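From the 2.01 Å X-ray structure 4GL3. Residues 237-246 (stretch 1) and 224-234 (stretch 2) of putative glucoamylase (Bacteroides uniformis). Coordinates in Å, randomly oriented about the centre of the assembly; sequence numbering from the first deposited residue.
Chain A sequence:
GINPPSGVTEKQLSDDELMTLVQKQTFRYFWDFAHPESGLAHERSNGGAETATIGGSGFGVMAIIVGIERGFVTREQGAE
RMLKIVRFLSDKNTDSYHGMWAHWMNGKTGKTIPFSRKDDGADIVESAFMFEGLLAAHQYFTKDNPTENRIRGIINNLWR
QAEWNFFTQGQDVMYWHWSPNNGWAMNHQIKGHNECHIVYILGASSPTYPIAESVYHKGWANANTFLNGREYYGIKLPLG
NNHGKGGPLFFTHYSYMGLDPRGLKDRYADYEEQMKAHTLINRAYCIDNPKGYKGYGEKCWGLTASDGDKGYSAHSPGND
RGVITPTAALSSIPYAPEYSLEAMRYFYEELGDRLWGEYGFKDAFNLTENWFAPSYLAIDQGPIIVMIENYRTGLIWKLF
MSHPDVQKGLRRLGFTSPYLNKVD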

# COMPACT_ATOMS: atom_id res chain seq x y z
N LEU A 237 14.04 2.50 -17.17
CA LEU A 237 13.36 2.75 -15.89
C LEU A 237 13.37 4.26 -15.58
O LEU A 237 14.44 4.80 -15.24
CB LEU A 237 14.06 1.97 -14.75
CG LEU A 237 13.50 2.08 -13.33
CD1 LEU A 237 12.07 1.55 -13.23
CD2 LEU A 237 14.44 1.36 -12.35
N PRO A 238 12.21 4.96 -15.68
CA PRO A 238 12.23 6.44 -15.51
C PRO A 238 12.78 6.92 -14.17
O PRO A 238 13.60 7.84 -14.14
CB PRO A 238 10.75 6.84 -15.67
CG PRO A 238 10.17 5.75 -16.56
CD PRO A 238 10.90 4.48 -16.18
N LEU A 239 12.35 6.27 -13.10
CA LEU A 239 12.63 6.70 -11.74
C LEU A 239 13.11 5.54 -10.83
O LEU A 239 12.85 4.35 -11.08
CB LEU A 239 11.38 7.33 -11.11
CG LEU A 239 10.65 8.50 -11.82
CD1 LEU A 239 9.32 8.82 -11.09
CD2 LEU A 239 11.56 9.73 -11.93
N GLY A 240 13.77 5.90 -9.73
CA GLY A 240 13.99 4.95 -8.64
C GLY A 240 15.46 4.56 -8.47
O GLY A 240 16.35 4.90 -9.28
N ASN A 241 15.69 3.81 -7.39
CA ASN A 241 17.01 3.37 -6.95
C ASN A 241 17.80 2.72 -8.07
O ASN A 241 17.31 1.80 -8.76
CB ASN A 241 16.81 2.37 -5.80
CG ASN A 241 18.07 2.11 -5.03
OD1 ASN A 241 19.00 1.45 -5.51
ND2 ASN A 241 18.11 2.62 -3.80
N ASN A 242 19.04 3.13 -8.23
CA ASN A 242 19.90 2.55 -9.26
C ASN A 242 20.35 1.07 -9.02
O ASN A 242 20.00 0.19 -9.80
CB ASN A 242 21.12 3.49 -9.45
CG ASN A 242 22.06 3.03 -10.55
OD1 ASN A 242 21.69 2.23 -11.40
ND2 ASN A 242 23.25 3.58 -10.55
N HIS A 243 21.14 0.84 -7.98
CA HIS A 243 21.67 -0.48 -7.60
C HIS A 243 20.50 -1.46 -7.37
O HIS A 243 20.58 -2.64 -7.72
CB HIS A 243 22.56 -0.34 -6.34
CG HIS A 243 23.15 -1.63 -5.81
ND1 HIS A 243 22.71 -2.23 -4.65
CD2 HIS A 243 24.17 -2.40 -6.27
CE1 HIS A 243 23.42 -3.33 -4.42
NE2 HIS A 243 24.30 -3.46 -5.40
N GLY A 244 19.40 -0.95 -6.84
CA GLY A 244 18.23 -1.79 -6.59
C GLY A 244 17.33 -2.01 -7.79
O GLY A 244 16.29 -2.67 -7.65
N LYS A 245 17.72 -1.50 -8.96
CA LYS A 245 16.90 -1.61 -10.17
C LYS A 245 15.45 -1.21 -9.91
O LYS A 245 14.50 -1.89 -10.28
CB LYS A 245 16.98 -3.02 -10.74
CG LYS A 245 18.42 -3.53 -10.90
CD LYS A 245 18.51 -4.79 -11.73
CE LYS A 245 19.84 -5.51 -11.52
NZ LYS A 245 20.99 -4.72 -11.98
N GLY A 246 15.29 -0.09 -9.25
CA GLY A 246 13.96 0.44 -8.88
C GLY A 246 13.59 0.23 -7.41
O GLY A 246 12.78 0.97 -6.84
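Stretch 2 (224-234) NTFLNGREYYG

What ties the two stretches together most firmly? Backbone bonds hold the register: L237 N donates to R230 O (3.0 Å), G229 N to L237 O (2.7 Å), N228 N to P238 O (2.9 Å) and G240 N to F226 O (2.9 Å). Stretch 2 runs back along stretch 1, its strand 227-232 at 172° to the weakly bonded strand 237-239, almost exactly antiparallel, with axes approaching to 4.3 Å. P238 CA thus lies 4.4 Å from G229 CA, and N241 CA 4.5 Å from T225 CA.

Which side chains extend this pairing? N228, with chi1 in t, points toward stretch 1, and its ND2 donates to G240 O (2.9 Å) and also to Y232 OH (2.9 Å). Y232 OH in turn donates to N242 OD1 (2.8 Å), so the chain of bonds reaches the type I turn N242 to K245. Water 2 accepts from R230 NH1 (3.0 Å) and lies 2.8 Å from G240 O.

Where does packing take over? K245 CA lies over one face of the Y232 ring, with K245 CG 3.7 Å from Y232 CD2, while L237 CD2 comes within 3.8 Å of Y232 CE1. At the other end, L239 CD2 sits over the F226 ring, 4.0 Å from F226 CZ, and 3.8 Å from L227 CD2.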

# COMPACT_ATOMS: atom_id res chain seq x y z
N ASN A 224 19.26 11.19 -5.31
CA ASN A 224 19.97 10.12 -6.01
C ASN A 224 19.04 8.99 -6.48
O ASN A 224 19.33 8.33 -7.51
CB ASN A 224 21.04 9.50 -5.10
CG ASN A 224 22.08 10.50 -4.62
OD1 ASN A 224 22.44 11.47 -5.31
ND2 ASN A 224 22.58 10.25 -3.43
N THR A 225 17.95 8.79 -5.74
CA THR A 225 16.96 7.74 -5.97
C THR A 225 15.74 8.22 -6.80
O THR A 225 14.80 7.45 -6.99
CB THR A 225 16.44 7.21 -4.60
OG1 THR A 225 15.94 8.32 -3.83
CG2 THR A 225 17.57 6.46 -3.81
N PHE A 226 15.75 9.47 -7.28
CA PHE A 226 14.65 10.01 -8.08
C PHE A 226 14.86 9.79 -9.58
O PHE A 226 14.49 8.73 -10.08
CB PHE A 226 14.29 11.46 -7.70
CG PHE A 226 12.97 11.91 -8.27
CD1 PHE A 226 11.79 11.31 -7.84
CD2 PHE A 226 12.92 12.85 -9.27
CE1 PHE A 226 10.59 11.67 -8.38
CE2 PHE A 226 11.71 13.22 -9.84
CZ PHE A 226 10.54 12.62 -9.38
N LEU A 227 15.43 10.73 -10.32
CA LEU A 227 15.56 10.54 -11.76
C LEU A 227 16.53 9.39 -12.00
O LEU A 227 17.58 9.32 -11.37
CB LEU A 227 16.03 11.79 -12.51
CG LEU A 227 15.07 13.01 -12.55
CD1 LEU A 227 15.67 14.12 -13.42
CD2 LEU A 227 13.69 12.61 -13.09
N ASN A 228 16.14 8.44 -12.86
CA ASN A 228 16.97 7.30 -13.18
C ASN A 228 17.21 7.30 -14.69
O ASN A 228 18.23 7.79 -15.18
CB ASN A 228 16.31 6.01 -12.65
CG ASN A 228 17.19 4.78 -12.80
OD1 ASN A 228 17.94 4.68 -13.76
ND2 ASN A 228 17.13 3.85 -11.82
N GLY A 229 16.25 6.80 -15.45
CA GLY A 229 16.40 6.79 -16.91
C GLY A 229 17.40 5.77 -17.43
O GLY A 229 17.67 5.76 -18.62
N ARG A 230 17.98 4.92 -16.59
CA ARG A 230 18.96 3.94 -17.13
C ARG A 230 18.21 2.71 -17.67
O ARG A 230 17.01 2.53 -17.44
CB ARG A 230 19.97 3.52 -16.06
CG ARG A 230 20.74 4.67 -15.38
CD ARG A 230 21.55 4.17 -14.17
NE ARG A 230 22.13 5.24 -13.38
CZ ARG A 230 21.46 5.95 -12.50
NH1 ARG A 230 20.16 5.72 -12.33
NH2 ARG A 230 22.06 6.92 -11.80
N GLU A 231 18.93 1.86 -18.36
CA GLU A 231 18.35 0.66 -18.96
C GLU A 231 18.77 -0.59 -18.16
O GLU A 231 19.93 -0.74 -17.79
CB GLU A 231 18.86 0.58 -20.40
CG GLU A 231 18.05 -0.29 -21.31
CD GLU A 231 18.53 -0.16 -22.74
OE1 GLU A 231 18.28 0.91 -23.32
OE2 GLU A 231 19.18 -1.11 -23.26
N TYR A 232 17.82 -1.46 -17.87
CA TYR A 232 18.08 -2.71 -17.20
C TYR A 232 17.42 -3.83 -18.02
O TYR A 232 16.21 -3.78 -18.27
CB TYR A 232 17.51 -2.67 -15.79
CG TYR A 232 17.96 -1.49 -14.93
CD1 TYR A 232 17.31 -0.25 -15.00
CD2 TYR A 232 19.01 -1.62 -14.03
CE1 TYR A 232 17.68 0.82 -14.22
CE2 TYR A 232 19.41 -0.53 -13.24
CZ TYR A 232 18.74 0.69 -13.33
OH TYR A 232 19.12 1.80 -12.55
N TYR A 233 18.21 -4.81 -18.46
CA TYR A 233 17.68 -5.89 -19.33
C TYR A 233 16.89 -5.28 -20.51
O TYR A 233 15.81 -5.75 -20.86
CB TYR A 233 16.80 -6.87 -18.54
CG TYR A 233 17.41 -7.34 -17.24
CD1 TYR A 233 18.39 -8.35 -17.21
CD2 TYR A 233 17.07 -6.74 -16.07
CE1 TYR A 233 18.97 -8.75 -16.00
CE2 TYR A 233 17.64 -7.13 -14.86
CZ TYR A 233 18.59 -8.12 -14.85
OH TYR A 233 19.11 -8.45 -13.64
N GLY A 234 17.42 -4.22 -21.10
CA GLY A 234 16.79 -3.60 -22.27
C GLY A 234 15.57 -2.74 -21.94
O GLY A 234 14.95 -2.24 -22.84
O HOH W 1 19.95 5.39 -6.49
O HOH W 2 18.60 6.55 -9.85
O HOH W 3 24.76 4.37 -13.40